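Local coordinates for protein ammonium transporter (Kuenenia stuttgartiensis, PDB 6EU6) that probably senses extracellular ammonium as the membrane-embedded, ammonium-transporter-like module of a sensor histidine kinase and passes the signal across the membrane, at residues F59-F65 with G76-A82; M72-G76 with I138-W142; I134-F139 with W370-G375; S284-T288 with F340-Y345. Numbering follows the deposited sequence.

Contact 1: F59-F65 with G76-A82; sequences FSVGFGF and GIDLFFA
Residues 59-65 are helical, with a wider pi-type turn at 59-62; segment 76-82 runs irregularly past them, pairing Phe65 with Gly76 (CA-CA 4.0 Å), Gly64 with Leu79 and Ser60 with Phe81. Leu79, Phe81 and Ala82 adopt positive phi. Phe81 N donates to Ser60 O at 3.1 Å and weakly to Phe59 O at 3.2 Å. A water donates to Phe59 O (3.0 Å) and Leu79 O (2.9 Å) and accepts from Gly64 N (2.9 Å). Gly76 N bonds Phe65 O at 2.7 Å, while Gly76 CA lies 3.3 Å from Gly64 O. Ser60 OG bonds Leu56 O, and Asp78 OD1 bonds Lys69 N. A CB on Gly64 would clash with Phe80 and Asp78 O. Phe59 (chi1 t) receives Phe81 CA over its ring face, 4.2 Å from the centroid; Phe65 CD1 (chi1 m) meets Phe80 CE1 at 3.5 Å. The arrangement is a connecting loop folded back along the helix it follows: Val61 and Phe65 pack on helix 121-144, and Phe59 and Phe63 reach helix 93-114.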
# COMPACT_ATOMS: atom_id res chain seq x y z
N PHE A 59 -20.76 -3.79 -12.26
CA PHE A 59 -21.36 -2.53 -12.70
C PHE A 59 -22.64 -2.80 -13.53
O PHE A 59 -23.67 -2.15 -13.32
CB PHE A 59 -20.38 -1.71 -13.50
CG PHE A 59 -20.97 -0.48 -14.16
CD1 PHE A 59 -21.14 0.69 -13.46
CD2 PHE A 59 -21.29 -0.50 -15.49
CE1 PHE A 59 -21.71 1.81 -14.06
CE2 PHE A 59 -21.85 0.61 -16.10
CZ PHE A 59 -22.08 1.74 -15.39
N SER A 60 -22.58 -3.76 -14.42
CA SER A 60 -23.68 -3.91 -15.40
C SER A 60 -24.90 -4.57 -14.75
O SER A 60 -26.04 -4.06 -14.85
CB SER A 60 -23.24 -4.77 -16.57
OG SER A 60 -22.14 -4.15 -17.19
N VAL A 61 -24.69 -5.74 -14.17
CA VAL A 61 -25.81 -6.48 -13.58
C VAL A 61 -25.74 -6.83 -12.12
O VAL A 61 -26.78 -6.84 -11.40
CB VAL A 61 -26.15 -7.73 -14.39
CG1 VAL A 61 -26.32 -7.35 -15.84
CG2 VAL A 61 -25.10 -8.76 -14.28
N GLY A 62 -24.53 -7.09 -11.63
CA GLY A 62 -24.43 -7.60 -10.26
C GLY A 62 -25.02 -6.71 -9.19
O GLY A 62 -25.75 -7.14 -8.31
N PHE A 63 -24.67 -5.42 -9.23
CA PHE A 63 -25.14 -4.52 -8.23
C PHE A 63 -26.69 -4.50 -8.24
O PHE A 63 -27.33 -4.44 -7.19
CB PHE A 63 -24.59 -3.12 -8.41
CG PHE A 63 -25.00 -2.16 -7.32
CD1 PHE A 63 -24.23 -2.03 -6.15
CD2 PHE A 63 -26.16 -1.36 -7.44
CE1 PHE A 63 -24.59 -1.17 -5.15
CE2 PHE A 63 -26.55 -0.55 -6.41
CZ PHE A 63 -25.77 -0.41 -5.26
N GLY A 64 -27.30 -4.53 -9.43
CA GLY A 64 -28.75 -4.44 -9.50
C GLY A 64 -29.42 -5.67 -8.91
O GLY A 64 -30.29 -5.56 -8.06
N PHE A 65 -28.93 -6.84 -9.29
CA PHE A 65 -29.45 -8.08 -8.73
C PHE A 65 -29.33 -8.11 -7.22
O PHE A 65 -30.21 -8.66 -6.54
CB PHE A 65 -28.71 -9.29 -9.27
CG PHE A 65 -29.08 -9.69 -10.68
CD1 PHE A 65 -30.23 -9.25 -11.32
CD2 PHE A 65 -28.27 -10.58 -11.36
CE1 PHE A 65 -30.54 -9.64 -12.62
CE2 PHE A 65 -28.61 -11.04 -12.64
CZ PHE A 65 -29.76 -10.55 -13.30
N GLY A 76 -32.90 -8.60 -7.01
CA GLY A 76 -33.09 -7.20 -7.29
C GLY A 76 -33.45 -6.96 -8.74
O GLY A 76 -32.96 -7.69 -9.59
N ILE A 77 -34.23 -5.94 -9.05
CA ILE A 77 -34.68 -5.82 -10.47
C ILE A 77 -34.50 -4.46 -11.09
O ILE A 77 -35.02 -4.20 -12.16
CB ILE A 77 -36.14 -6.31 -10.65
CG1 ILE A 77 -37.14 -5.36 -9.94
CG2 ILE A 77 -36.31 -7.75 -10.17
CD1 ILE A 77 -38.59 -5.76 -10.04
N ASP A 78 -33.74 -3.61 -10.44
CA ASP A 78 -33.29 -2.38 -11.07
C ASP A 78 -31.90 -2.05 -10.56
O ASP A 78 -31.27 -2.90 -9.94
CB ASP A 78 -34.33 -1.28 -10.86
CG ASP A 78 -34.42 -0.78 -9.46
OD1 ASP A 78 -33.71 -1.22 -8.53
OD2 ASP A 78 -35.30 0.09 -9.29
N LEU A 79 -31.44 -0.84 -10.88
CA LEU A 79 -30.09 -0.32 -10.62
C LEU A 79 -29.03 -1.03 -11.47
O LEU A 79 -27.81 -0.96 -11.20
CB LEU A 79 -29.75 -0.41 -9.17
CG LEU A 79 -30.59 0.45 -8.23
CD1 LEU A 79 -30.35 0.13 -6.78
CD2 LEU A 79 -30.30 1.91 -8.52
N PHE A 80 -29.48 -1.66 -12.54
CA PHE A 80 -28.55 -2.10 -13.56
C PHE A 80 -27.81 -0.90 -14.18
O PHE A 80 -28.43 0.16 -14.43
CB PHE A 80 -29.28 -2.94 -14.62
CG PHE A 80 -30.05 -4.05 -14.03
CD1 PHE A 80 -29.37 -5.05 -13.32
CD2 PHE A 80 -31.43 -4.10 -14.13
CE1 PHE A 80 -30.05 -6.09 -12.76
CE2 PHE A 80 -32.13 -5.14 -13.54
CZ PHE A 80 -31.45 -6.14 -12.85
N PHE A 81 -26.49 -1.06 -14.41
CA PHE A 81 -25.66 0.00 -14.98
C PHE A 81 -25.69 1.24 -14.09
O PHE A 81 -25.58 2.39 -14.57
CB PHE A 81 -26.10 0.37 -16.40
CG PHE A 81 -26.10 -0.80 -17.33
CD1 PHE A 81 -24.89 -1.35 -17.78
CD2 PHE A 81 -27.28 -1.37 -17.76
CE1 PHE A 81 -24.87 -2.42 -18.60
CE2 PHE A 81 -27.26 -2.43 -18.58
CZ PHE A 81 -26.07 -2.95 -19.02
N ALA A 82 -25.94 0.99 -12.81
CA ALA A 82 -26.08 2.03 -11.81
C ALA A 82 -27.23 3.01 -12.14
O ALA A 82 -27.16 4.17 -11.80
CB ALA A 82 -24.78 2.79 -11.66
O HOH W 1 -25.91 -3.14 -11.56

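Contact 2: M72-G76 with I138-W142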
# COMPACT_ATOMS: atom_id res chain seq x y z
N MET A 72 -39.70 -10.10 -4.30
CA MET A 72 -40.00 -11.18 -3.35
C MET A 72 -38.87 -11.60 -2.41
O MET A 72 -38.92 -12.71 -1.89
CB MET A 72 -40.46 -12.41 -4.12
CG MET A 72 -41.59 -12.06 -5.08
SD MET A 72 -42.80 -13.36 -5.28
CE MET A 72 -41.91 -14.68 -6.12
N GLY A 73 -37.93 -10.69 -2.12
CA GLY A 73 -36.78 -11.02 -1.30
C GLY A 73 -35.84 -11.99 -1.96
O GLY A 73 -34.98 -12.51 -1.29
N LEU A 74 -35.98 -12.19 -3.27
CA LEU A 74 -35.22 -13.15 -4.02
C LEU A 74 -34.13 -12.58 -4.94
O LEU A 74 -33.13 -13.25 -5.18
CB LEU A 74 -36.15 -14.02 -4.90
CG LEU A 74 -37.07 -14.97 -4.09
CD1 LEU A 74 -38.14 -15.54 -5.04
CD2 LEU A 74 -36.30 -16.10 -3.44
N ILE A 75 -34.39 -11.44 -5.55
CA ILE A 75 -33.48 -10.88 -6.54
C ILE A 75 -33.90 -9.44 -6.78
O ILE A 75 -35.09 -9.07 -6.69
CB ILE A 75 -33.46 -11.67 -7.85
CG1 ILE A 75 -32.27 -11.27 -8.74
CG2 ILE A 75 -34.77 -11.42 -8.65
CD1 ILE A 75 -32.04 -12.27 -9.83
N GLY A 76 -32.90 -8.60 -7.01
CA GLY A 76 -33.09 -7.20 -7.29
C GLY A 76 -33.45 -6.96 -8.74
O GLY A 76 -32.96 -7.69 -9.59
N ILE A 138 -26.99 -12.63 -6.18
CA ILE A 138 -28.30 -13.17 -5.77
C ILE A 138 -28.29 -13.61 -4.30
O ILE A 138 -29.13 -13.18 -3.52
CB ILE A 138 -28.76 -14.30 -6.71
CG1 ILE A 138 -29.10 -13.69 -8.06
CG2 ILE A 138 -29.99 -15.01 -6.12
CD1 ILE A 138 -29.21 -14.68 -9.22
N PHE A 139 -27.29 -14.39 -3.90
CA PHE A 139 -27.08 -14.61 -2.44
C PHE A 139 -26.93 -13.32 -1.67
O PHE A 139 -27.47 -13.17 -0.58
CB PHE A 139 -25.93 -15.58 -2.11
CG PHE A 139 -25.88 -15.95 -0.66
CD1 PHE A 139 -25.18 -15.15 0.27
CD2 PHE A 139 -26.58 -17.05 -0.16
CE1 PHE A 139 -25.18 -15.46 1.64
CE2 PHE A 139 -26.59 -17.36 1.23
CZ PHE A 139 -25.86 -16.57 2.11
N GLY A 140 -26.26 -12.35 -2.25
CA GLY A 140 -26.09 -11.09 -1.58
C GLY A 140 -27.42 -10.39 -1.34
O GLY A 140 -27.58 -9.70 -0.35
N HIS A 141 -28.31 -10.52 -2.31
CA HIS A 141 -29.67 -9.95 -2.15
C HIS A 141 -30.37 -10.63 -0.94
O HIS A 141 -30.93 -9.97 -0.07
CB HIS A 141 -30.49 -10.15 -3.39
CG HIS A 141 -31.80 -9.43 -3.34
ND1 HIS A 141 -31.89 -8.07 -3.57
CD2 HIS A 141 -33.05 -9.86 -3.05
CE1 HIS A 141 -33.16 -7.70 -3.46
NE2 HIS A 141 -33.88 -8.77 -3.15
N TRP A 142 -30.23 -11.94 -0.86
CA TRP A 142 -30.90 -12.69 0.20
C TRP A 142 -30.47 -12.22 1.56
O TRP A 142 -31.30 -12.13 2.48
CB TRP A 142 -30.68 -14.18 0.06
CG TRP A 142 -31.15 -14.75 -1.22
CD1 TRP A 142 -31.94 -14.12 -2.16
CD2 TRP A 142 -30.85 -16.03 -1.74
NE1 TRP A 142 -32.12 -14.96 -3.25
CE2 TRP A 142 -31.47 -16.13 -2.99
CE3 TRP A 142 -30.10 -17.11 -1.29
CZ2 TRP A 142 -31.35 -17.26 -3.79
CZ3 TRP A 142 -30.01 -18.20 -2.06
CH2 TRP A 142 -30.61 -18.27 -3.29
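His141 and Trp142, neighbours on helix 121-144, reach the turn and second strand of a small hairpin with different rotamers. His141 takes chi1 t and chi2 78°, which turns one imidazole face to Ile75 CA and Gly76 N; His141 CD2 comes within 3.2 Å of Ile75 N. Both its nitrogens are hydrogen-bonded to residues shortly before the hairpin segment 72-76, ND1 to Met66 O and NE2 to Ser70 OG. Trp142 instead takes chi1 m with chi2 -11°, which swings the indole edge to Leu74, and NE1 donates to Leu74 O at 2.8 Å. The CA-to-CB bonds of Leu74 and Ile75 point away from the helix, yet their side chains still touch it. Ile75, t at both chi angles, brings CD1 to 3.7 Å from CG1 of Ile138, whose chi1 is m and chi2 t; Leu74 CD2 is 4.3 Å from Trp142 NE1. Outside the segments, Trp142 also meets the rings of Trp155 and Trp370. Met72 and Gly73 turn the chain with positive phi, and Leu74 and Ile75 together face Tyr71, a classic beta bulge in the two-stranded antiparallel hairpin formed by 70-71 and 75-76, here seated against a transmembrane helix.

Contact 3: I134-F139 with W370-G375; sequences IIYPIF and WSFGLG
Ile135 is the knob of a knobs-into-holes contact between two transmembrane helices of the ammonium transporter fold: its side chain (chi1 m, chi2 t) enters a hole formed by Trp370, Ser371, Leu374 and Gly375. CD1 of Ile135 lies 4.1 Å from Leu374 CB and 4.2 Å from Gly375 N, and its CG2 lies 3.8 Å from Trp370 CD1. The helices run nearly antiparallel, their N-to-C directions 153° apart and the axes of these short segments 10.0 Å from each other; the closest CA pair is Ile135 and Ser371, at 6.1 Å. Segment 134-139 is kinked at Pro137, whose nitrogen makes no bond to the preceding turn, and segment 370-375 holds a wider pi-type turn at 370-372. Around the knob, Trp370 (chi1 t, chi2 -113°) projects its indole toward helix 121-144, where Ile138 CG2 meets Trp370 CZ2 at 3.5 Å and Phe139 CB meets Trp370 CD1 at 3.9 Å. Ile134 CG2 packs beside the same end of the indole as Ile138, 4.5 Å from Trp370 CZ2, and lies 4.3 Å from Leu374 CD1. At the polar edge, Ser371 OG touches Ile135 CG2 at 3.6 Å but bonds Ile173 O on helix 167-185. Ile135 O, which already accepts from Phe139 N at 3.3 Å within its own helix, accepts a second hydrogen bond, from Trp370 NE1, at 2.9 Å and 156°.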
# COMPACT_ATOMS: atom_id res chain seq x y z
N ILE A 134 -24.29 -13.85 -11.19
CA ILE A 134 -25.33 -14.78 -10.69
C ILE A 134 -25.17 -15.19 -9.23
O ILE A 134 -25.94 -14.75 -8.36
CB ILE A 134 -25.43 -16.02 -11.62
CG1 ILE A 134 -26.04 -15.52 -12.95
CG2 ILE A 134 -26.40 -17.06 -11.04
CD1 ILE A 134 -25.55 -16.25 -14.10
N ILE A 135 -24.17 -15.98 -8.96
CA ILE A 135 -24.03 -16.59 -7.61
C ILE A 135 -23.92 -15.53 -6.54
O ILE A 135 -24.73 -15.49 -5.59
CB ILE A 135 -22.84 -17.59 -7.54
CG1 ILE A 135 -23.05 -18.72 -8.55
CG2 ILE A 135 -22.62 -18.11 -6.14
CD1 ILE A 135 -21.90 -19.68 -8.59
N TYR A 136 -22.91 -14.64 -6.69
CA TYR A 136 -22.64 -13.67 -5.60
C TYR A 136 -23.77 -12.66 -5.37
O TYR A 136 -24.22 -12.46 -4.22
CB TYR A 136 -21.26 -12.97 -5.85
CG TYR A 136 -20.99 -11.89 -4.91
CD1 TYR A 136 -20.58 -12.17 -3.63
CD2 TYR A 136 -21.23 -10.57 -5.27
CE1 TYR A 136 -20.39 -11.15 -2.72
CE2 TYR A 136 -21.07 -9.51 -4.35
CZ TYR A 136 -20.61 -9.81 -3.07
OH TYR A 136 -20.37 -8.79 -2.15
N PRO A 137 -24.19 -11.94 -6.42
CA PRO A 137 -25.16 -10.92 -6.13
C PRO A 137 -26.59 -11.45 -5.72
O PRO A 137 -27.29 -10.79 -4.98
CB PRO A 137 -25.26 -10.13 -7.45
CG PRO A 137 -24.93 -11.13 -8.50
CD PRO A 137 -23.92 -12.09 -7.86
N ILE A 138 -26.99 -12.63 -6.18
CA ILE A 138 -28.30 -13.17 -5.77
C ILE A 138 -28.29 -13.61 -4.30
O ILE A 138 -29.13 -13.18 -3.52
CB ILE A 138 -28.76 -14.30 -6.71
CG1 ILE A 138 -29.10 -13.69 -8.06
CG2 ILE A 138 -29.99 -15.01 -6.12
CD1 ILE A 138 -29.21 -14.68 -9.22
N PHE A 139 -27.29 -14.39 -3.90
CA PHE A 139 -27.08 -14.61 -2.44
C PHE A 139 -26.93 -13.32 -1.67
O PHE A 139 -27.47 -13.17 -0.58
CB PHE A 139 -25.93 -15.58 -2.11
CG PHE A 139 -25.88 -15.95 -0.66
CD1 PHE A 139 -25.18 -15.15 0.27
CD2 PHE A 139 -26.58 -17.05 -0.16
CE1 PHE A 139 -25.18 -15.46 1.64
CE2 PHE A 139 -26.59 -17.36 1.23
CZ PHE A 139 -25.86 -16.57 2.11
N TRP A 370 -26.18 -23.22 -2.67
CA TRP A 370 -26.26 -22.34 -3.82
C TRP A 370 -24.92 -22.24 -4.60
O TRP A 370 -24.89 -22.45 -5.80
CB TRP A 370 -26.70 -20.98 -3.31
CG TRP A 370 -26.81 -19.82 -4.35
CD1 TRP A 370 -25.99 -18.67 -4.41
CD2 TRP A 370 -27.80 -19.65 -5.35
NE1 TRP A 370 -26.43 -17.84 -5.43
CE2 TRP A 370 -27.51 -18.43 -6.04
CE3 TRP A 370 -28.86 -20.44 -5.80
CZ2 TRP A 370 -28.31 -17.96 -7.09
CZ3 TRP A 370 -29.66 -19.96 -6.86
CH2 TRP A 370 -29.37 -18.74 -7.49
N SER A 371 -23.82 -21.89 -3.91
CA SER A 371 -22.56 -21.61 -4.56
C SER A 371 -21.82 -22.87 -4.97
O SER A 371 -21.39 -22.99 -6.12
CB SER A 371 -21.68 -20.62 -3.70
OG SER A 371 -20.46 -20.40 -4.38
N PHE A 372 -21.71 -23.87 -4.10
CA PHE A 372 -21.14 -25.14 -4.55
C PHE A 372 -22.04 -25.79 -5.62
O PHE A 372 -21.57 -26.26 -6.62
CB PHE A 372 -20.95 -26.05 -3.38
CG PHE A 372 -20.26 -27.30 -3.72
CD1 PHE A 372 -18.88 -27.31 -3.95
CD2 PHE A 372 -20.98 -28.50 -3.83
CE1 PHE A 372 -18.23 -28.45 -4.35
CE2 PHE A 372 -20.33 -29.66 -4.21
CZ PHE A 372 -18.95 -29.64 -4.45
N GLY A 373 -23.35 -25.86 -5.39
CA GLY A 373 -24.20 -26.53 -6.37
C GLY A 373 -24.28 -25.87 -7.74
O GLY A 373 -24.12 -26.52 -8.78
N LEU A 374 -24.50 -24.57 -7.77
CA LEU A 374 -24.40 -23.88 -9.06
C LEU A 374 -23.01 -23.89 -9.69
O LEU A 374 -22.85 -23.87 -10.92
CB LEU A 374 -24.86 -22.45 -8.97
CG LEU A 374 -26.35 -22.22 -9.02
CD1 LEU A 374 -26.67 -20.72 -8.88
CD2 LEU A 374 -26.91 -22.74 -10.36
N GLY A 375 -21.99 -23.90 -8.85
CA GLY A 375 -20.65 -23.95 -9.35
C GLY A 375 -20.38 -25.28 -9.98
O GLY A 375 -19.78 -25.34 -11.09

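Contact 4: S284-T288 with F340-Y345. With MES (2-(N-morpholino)-ethanesulfonic acid), chain C.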
# COMPACT_ATOMS: atom_id res chain seq x y z
N SER A 284 -17.17 -8.28 13.42
CA SER A 284 -16.20 -7.38 14.07
C SER A 284 -16.85 -6.13 14.68
O SER A 284 -16.24 -5.50 15.52
CB SER A 284 -15.07 -6.99 13.11
OG SER A 284 -15.66 -6.43 11.98
N ASN A 285 -18.08 -5.76 14.28
CA ASN A 285 -18.75 -4.60 14.85
C ASN A 285 -19.51 -4.92 16.14
O ASN A 285 -19.99 -4.00 16.82
CB ASN A 285 -19.75 -4.03 13.86
CG ASN A 285 -20.87 -5.04 13.52
OD1 ASN A 285 -20.66 -6.26 13.38
ND2 ASN A 285 -22.06 -4.53 13.37
N MET A 286 -19.60 -6.18 16.51
CA MET A 286 -20.53 -6.59 17.59
C MET A 286 -19.94 -7.39 18.67
O MET A 286 -20.66 -7.84 19.57
CB MET A 286 -21.78 -7.31 17.03
CG MET A 286 -21.59 -8.52 16.18
SD MET A 286 -23.08 -9.10 15.23
CE MET A 286 -23.53 -7.66 14.43
N VAL A 287 -18.62 -7.54 18.63
CA VAL A 287 -17.90 -8.33 19.64
C VAL A 287 -16.90 -7.43 20.34
O VAL A 287 -16.61 -6.34 19.86
CB VAL A 287 -17.20 -9.58 19.07
CG1 VAL A 287 -18.19 -10.43 18.30
CG2 VAL A 287 -16.00 -9.24 18.15
N THR A 288 -16.44 -7.87 21.49
CA THR A 288 -15.38 -7.21 22.27
C THR A 288 -14.00 -7.70 21.78
O THR A 288 -13.88 -8.78 21.19
CB THR A 288 -15.50 -7.57 23.81
OG1 THR A 288 -15.32 -8.99 23.98
CG2 THR A 288 -16.84 -7.13 24.44
N PHE A 340 -20.91 -15.06 20.11
CA PHE A 340 -20.12 -13.96 20.68
C PHE A 340 -20.68 -12.59 20.59
O PHE A 340 -20.24 -11.66 21.35
CB PHE A 340 -18.69 -13.92 20.07
CG PHE A 340 -17.85 -15.08 20.42
CD1 PHE A 340 -17.21 -15.14 21.63
CD2 PHE A 340 -17.74 -16.15 19.60
CE1 PHE A 340 -16.46 -16.23 21.98
CE2 PHE A 340 -16.99 -17.24 19.92
CZ PHE A 340 -16.33 -17.30 21.12
N ALA A 341 -21.58 -12.38 19.65
CA ALA A 341 -22.10 -11.06 19.43
C ALA A 341 -22.83 -10.53 20.66
O ALA A 341 -23.44 -11.30 21.41
CB ALA A 341 -23.03 -11.03 18.24
N GLN A 342 -22.71 -9.22 20.85
CA GLN A 342 -23.47 -8.48 21.84
C GLN A 342 -24.96 -8.70 21.59
O GLN A 342 -25.46 -8.59 20.46
CB GLN A 342 -23.13 -6.99 21.76
CG GLN A 342 -23.59 -6.20 22.96
CD GLN A 342 -23.04 -6.83 24.22
OE1 GLN A 342 -21.83 -7.05 24.31
NE2 GLN A 342 -23.93 -7.17 25.18
N LYS A 343 -25.70 -9.00 22.66
CA LYS A 343 -27.10 -9.39 22.49
C LYS A 343 -27.99 -8.40 21.75
O LYS A 343 -28.79 -8.79 20.96
CB LYS A 343 -27.73 -9.88 23.81
CG LYS A 343 -27.50 -11.38 24.02
CD LYS A 343 -28.35 -12.08 25.09
CE LYS A 343 -29.50 -12.95 24.56
NZ LYS A 343 -29.51 -14.32 25.17
N SER A 344 -27.76 -7.11 21.89
CA SER A 344 -28.50 -6.10 21.14
C SER A 344 -28.41 -6.22 19.63
O SER A 344 -29.22 -5.61 18.90
CB SER A 344 -28.01 -4.68 21.52
OG SER A 344 -26.59 -4.64 21.71
N TYR A 345 -27.39 -6.95 19.14
CA TYR A 345 -27.27 -7.16 17.70
C TYR A 345 -28.03 -8.36 17.13
O TYR A 345 -28.19 -8.49 15.89
CB TYR A 345 -25.77 -7.29 17.33
CG TYR A 345 -25.09 -5.98 17.39
CD1 TYR A 345 -25.07 -5.18 16.27
CD2 TYR A 345 -24.50 -5.55 18.53
CE1 TYR A 345 -24.46 -3.96 16.30
CE2 TYR A 345 -23.87 -4.32 18.57
CZ TYR A 345 -23.85 -3.57 17.42
OH TYR A 345 -23.31 -2.34 17.40
O1 MES C . -25.65 -1.76 8.33
C2 MES C . -25.80 -2.75 9.36
C3 MES C . -25.28 -2.22 10.68
N4 MES C . -23.93 -1.65 10.55
C5 MES C . -23.72 -0.76 9.38
C6 MES C . -24.29 -1.38 8.13
C7 MES C . -23.62 -0.83 11.74
C8 MES C . -23.08 -1.71 12.86
S MES C . -22.74 -0.90 14.28
O1S MES C . -21.48 -1.45 14.84
O2S MES C . -22.68 0.57 14.09
O3S MES C . -23.82 -1.19 15.25
O HOH W 2 -18.40 -10.25 22.46
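Met286 is the main bump here. With chi1 p, chi2 t and chi3 p its side chain curls into the hollow between Ala341 and the ring of Tyr345. Met286 CG rests 3.6 Å from Ala341 CB, Met286 CB lies over the ring face of Tyr345, 3.7 Å from the centroid in a CH-pi contact, and Met286 CE reaches Tyr345 CD1 at 3.5 Å. Met286 SD stands obliquely beside the Tyr345 ring, 5.0 Å from its centroid, completing a Met-aromatic contact. A smaller bump, Val287 CG1, fits the notch at the helix end, 3.9 Å from both the CB and the O of Phe340 and 4.1 Å from Ala341 CA. Beside these bumps the backbones meet directly: Gln342 N donates to Met286 O at 2.8 Å, almost straight at 168°. Where they part, a water fills the gap, accepting from Thr288 N (3.2 Å) and donating to Phe340 O (2.6 Å). At the outer end of the contact, Tyr345 OH makes a very short 2.5 Å bond to O3S of a MES molecule, probably from the crystallisation liquor, whose O1S takes a weak bond from Asn285 ND2 at 3.5 Å. The arrangement is loop-to-loop packing at helix ends: Thr288 is the N-cap of helix 289-312, Ala341 leaves helix 322-340, and a 3-10 turn at 343-345 presents Tyr345.

From the N terminus, contact 1 closes a short loop by folding the chain after strand 75-76 back on helix 40-67. Contact 2 opens inside that loop and ends on helix 121-144, so the two cross; they share Gly76, and Phe65 touches both His141 and Ile75. Contact 3 starts on the same helix, shares Ile138 and Phe139 with contact 2, and closes a loop of 230 residues onto helix 353-385. Contact 4 is nested within that loop, joining the chain before helix 289-312 to the end of helix 322-340. Contacts 1 to 3 thus form one continuous patch from hairpin to late helix, whereas contact 4 stands apart, its nearest atoms about 14 Å from contact 2.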